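Catalase (Bacillus pumilus, PDB 4QOM) probably breaks down hydrogen peroxide to water and oxygen at a buried haem. Local coordinates at residues Val55-Gly60 / Arg94-Ile99. Sequence-based numbering, arbitrary orientation.
Sequences VVHARG and RFSTVI. With HEM (protoporphyrin IX containing Fe), chain E; PYG (benzene-1,2,3-triol), chain H.
The distal side of the haem pocket is built here, where His-57 of the loop leading into strand 60-69 meets Ser-96, the last residue of strand 88-96, and Val-98 just beyond it. With CG anti to its own carbonyl carbon (chi1 -62°), the His-57 ring lies over the porphyrin, CD2 3.3 Å from C4D of HEM, while CG2 of Val-98 covers the opposite face, 3.8 Å from the ring centroid in a CH-pi contact. Rotation of the ring is fixed at both nitrogens: ND1 donates to OG of Ser-96 at 2.7 Å, nearly in the ring plane, and NE2 is hydrogen-bonded to O2 of the bound benzenetriol at 2.7 Å. N of His-57 also donates to O of Val-98.

Arg-94, extended from CG to NE, turns its guanidinium edge to O of His-57; NH1 (3.0 Å) and NH2 (2.9 Å) both donate to that oxygen in its carbonyl plane, and NH1 also binds O1D of HEM at 2.9 Å. A leucine here would probably leave the His-57 carbonyl without either donor and O1D of HEM without its NH1 donor. Beside it, Gly-60 and Ser-96 form an antiparallel non-hydrogen-bonded pair, CA to CA 3.9 Å. A histidine lying face-on over the haem and bonded through ND1 to a serine is the distal arrangement of haem catalases, in which this histidine is probably the catalytic one.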
loop_
_atom_site.group_PDB
_atom_site.type_symbol
_atom_site.label_atom_id
_atom_site.label_comp_id
_atom_site.label_asym_id
_atom_site.label_seq_id
_atom_site.Cartn_x
_atom_site.Cartn_y
_atom_site.Cartn_z
ATOM N N VAL A 55 10.467 -11.383 3.642
ATOM C CA VAL A 55 10.564 -12.327 2.529
ATOM C C VAL A 55 11.408 -13.567 2.876
ATOM O O VAL A 55 11.173 -14.667 2.328
ATOM C CB VAL A 55 11.102 -11.599 1.230
ATOM C CG1 VAL A 55 12.544 -11.119 1.355
ATOM C CG2 VAL A 55 10.853 -12.437 -0.028
ATOM N N VAL A 56 12.440 -13.398 3.718
ATOM C CA VAL A 56 13.117 -14.520 4.379
ATOM C C VAL A 56 13.292 -14.148 5.823
ATOM O O VAL A 56 13.154 -12.951 6.191
ATOM C CB VAL A 56 14.514 -14.819 3.725
ATOM C CG1 VAL A 56 14.315 -15.479 2.396
ATOM C CG2 VAL A 56 15.321 -13.564 3.574
ATOM N N HIS A 57 13.600 -15.108 6.670
ATOM C CA HIS A 57 13.712 -14.898 8.123
ATOM C C HIS A 57 12.406 -14.421 8.824
ATOM O O HIS A 57 12.411 -13.604 9.746
ATOM C CB HIS A 57 14.856 -13.972 8.483
ATOM C CG HIS A 57 16.246 -14.476 8.095
ATOM N ND1 HIS A 57 17.137 -14.953 9.020
ATOM C CD2 HIS A 57 16.887 -14.549 6.900
ATOM C CE1 HIS A 57 18.275 -15.289 8.431
ATOM N NE2 HIS A 57 18.178 -15.023 7.145
ATOM N N ALA A 58 11.334 -14.836 8.223
ATOM C CA ALA A 58 9.983 -14.453 8.677
ATOM C C ALA A 58 9.700 -14.847 10.144
ATOM O O ALA A 58 9.060 -14.076 10.874
ATOM C CB ALA A 58 8.947 -15.001 7.766
ATOM N N ARG A 59 10.103 -16.042 10.554
ATOM C CA ARG A 59 10.009 -16.536 11.903
ATOM C C ARG A 59 11.170 -16.047 12.754
ATOM O O ARG A 59 12.322 -16.365 12.446
ATOM C CB ARG A 59 9.963 -18.067 11.942
ATOM C CG ARG A 59 10.168 -18.683 13.347
ATOM C CD ARG A 59 9.139 -18.359 14.388
ATOM N NE ARG A 59 8.111 -19.371 14.449
ATOM C CZ ARG A 59 7.071 -19.334 15.279
ATOM N NH1 ARG A 59 6.909 -18.353 16.166
ATOM N NH2 ARG A 59 6.234 -20.350 15.275
ATOM N N GLY A 60 10.845 -15.335 13.856
ATOM C CA GLY A 60 11.897 -14.895 14.747
ATOM C C GLY A 60 11.430 -14.276 16.002
ATOM O O GLY A 60 10.202 -14.232 16.288
ATOM N N ARG A 94 17.354 -9.410 16.875
ATOM C CA ARG A 94 16.369 -10.357 16.441
ATOM C C ARG A 94 17.093 -11.627 15.960
ATOM O O ARG A 94 18.005 -11.571 15.150
ATOM C CB ARG A 94 15.488 -9.785 15.342
ATOM C CG ARG A 94 14.342 -10.657 14.892
ATOM C CD ARG A 94 13.285 -9.930 14.046
ATOM N NE ARG A 94 12.215 -10.768 13.484
ATOM C CZ ARG A 94 12.337 -11.646 12.499
ATOM N NH1 ARG A 94 13.493 -11.837 11.898
ATOM N NH2 ARG A 94 11.304 -12.368 12.135
ATOM N N PHE A 95 16.588 -12.749 16.470
ATOM C CA PHE A 95 17.014 -14.073 16.013
ATOM C C PHE A 95 15.925 -14.677 15.161
ATOM O O PHE A 95 14.732 -14.321 15.307
ATOM C CB PHE A 95 17.290 -15.001 17.206
ATOM C CG PHE A 95 18.333 -14.502 18.164
ATOM C CD1 PHE A 95 19.693 -14.534 17.843
ATOM C CD2 PHE A 95 17.982 -14.069 19.414
ATOM C CE1 PHE A 95 20.622 -14.091 18.755
ATOM C CE2 PHE A 95 18.908 -13.653 20.324
ATOM C CZ PHE A 95 20.232 -13.678 20.007
ATOM N N SER A 96 16.274 -15.607 14.243
ATOM C CA SER A 96 15.295 -16.069 13.280
ATOM C C SER A 96 15.697 -17.417 12.652
ATOM O O SER A 96 16.886 -17.788 12.635
ATOM C CB SER A 96 15.085 -14.962 12.233
ATOM O OG SER A 96 16.302 -14.629 11.610
ATOM N N THR A 97 14.728 -18.137 12.107
ATOM C CA THR A 97 15.014 -19.109 11.073
ATOM C C THR A 97 15.096 -18.391 9.712
ATOM O O THR A 97 15.174 -17.139 9.659
ATOM C CB THR A 97 14.018 -20.251 11.105
ATOM O OG1 THR A 97 12.710 -19.780 10.800
ATOM C CG2 THR A 97 14.036 -20.937 12.517
ATOM N N VAL A 98 15.068 -19.131 8.612
ATOM C CA VAL A 98 15.211 -18.508 7.293
ATOM C C VAL A 98 14.031 -18.704 6.359
ATOM O O VAL A 98 13.505 -17.742 5.839
ATOM C CB VAL A 98 16.488 -18.964 6.587
ATOM C CG1 VAL A 98 16.578 -18.316 5.212
ATOM C CG2 VAL A 98 17.678 -18.615 7.457
ATOM N N ILE A 99 13.752 -19.974 6.001
ATOM C CA ILE A 99 12.991 -20.285 4.813
ATOM C C ILE A 99 11.474 -20.225 5.028
ATOM O O ILE A 99 10.741 -19.671 4.210
ATOM C CB ILE A 99 13.408 -21.587 4.206
ATOM C CG1 ILE A 99 14.858 -21.398 3.577
ATOM C CG2 ILE A 99 12.455 -22.017 3.136
ATOM C CD1 ILE A 99 14.989 -20.419 2.389
HETATM C CHA HEM E . 16.537 -10.876 6.233
HETATM C CHB HEM E . 18.058 -10.186 1.721
HETATM C CHC HEM E . 22.122 -12.849 2.680
HETATM C CHD HEM E . 21.034 -12.417 7.395
HETATM C C1A HEM E . 16.588 -10.509 4.917
HETATM C C2A HEM E . 15.529 -9.865 4.214
HETATM C C3A HEM E . 15.976 -9.645 2.957
HETATM C C4A HEM E . 17.267 -10.196 2.865
HETATM C CMA HEM E . 15.260 -8.968 1.836
HETATM C CAA HEM E . 14.238 -9.395 4.801
HETATM C CBA HEM E . 14.512 -8.050 5.500
HETATM C CGA HEM E . 13.303 -7.417 6.164
HETATM O O1A HEM E . 13.475 -6.506 7.060
HETATM O O2A HEM E . 12.154 -7.753 5.770
HETATM C C1B HEM E . 19.278 -10.892 1.629
HETATM C C2B HEM E . 19.998 -10.991 0.396
HETATM C C3B HEM E . 21.081 -11.760 0.649
HETATM C C4B HEM E . 21.095 -12.074 2.076
HETATM C CMB HEM E . 19.572 -10.416 -0.927
HETATM C CAB HEM E . 22.139 -12.157 -0.283
HETATM C CBB HEM E . 21.999 -11.658 -1.489
HETATM C C1C HEM E . 22.190 -12.944 4.069
HETATM C C2C HEM E . 23.385 -13.118 4.788
HETATM C C3C HEM E . 23.070 -13.039 6.118
HETATM C C4C HEM E . 21.699 -12.677 6.244
HETATM C CMC HEM E . 24.722 -13.474 4.220
HETATM C CAC HEM E . 23.991 -13.080 7.209
HETATM C CBC HEM E . 25.285 -12.874 6.959
HETATM C C1D HEM E . 19.692 -11.990 7.398
HETATM C C2D HEM E . 18.962 -11.874 8.656
HETATM C C3D HEM E . 17.710 -11.465 8.346
HETATM C C4D HEM E . 17.691 -11.333 6.885
HETATM C CMD HEM E . 19.551 -12.152 10.016
HETATM C CAD HEM E . 16.594 -11.182 9.318
HETATM C CBD HEM E . 16.777 -9.799 9.990
HETATM C CGD HEM E . 15.666 -9.580 10.990
HETATM O O1D HEM E . 15.814 -10.143 12.100
HETATM O O2D HEM E . 14.634 -8.912 10.645
HETATM N NA HEM E . 17.654 -10.703 4.099
HETATM N NB HEM E . 20.002 -11.487 2.568
HETATM N NC HEM E . 21.229 -12.554 4.978
HETATM N ND HEM E . 18.891 -11.676 6.377
HETATM FE FE HEM E . 19.424 -11.578 4.563
HETATM C C1 PYG H . 19.008 -15.748 3.767
HETATM C C2 PYG H . 19.845 -16.478 4.712
HETATM C C3 PYG H . 20.121 -17.890 4.439
HETATM C C4 PYG H . 19.600 -18.540 3.313
HETATM C C5 PYG H . 18.790 -17.831 2.418
HETATM C C6 PYG H . 18.514 -16.490 2.665
HETATM O O1 PYG H . 18.768 -14.395 3.971
HETATM O O2 PYG H . 20.324 -15.852 5.772
HETATM O O3 PYG H . 20.853 -18.530 5.323
HETATM O O HOH W 1 10.991 -16.777 5.878
HETATM O O HOH W 2 11.683 -17.956 8.917
#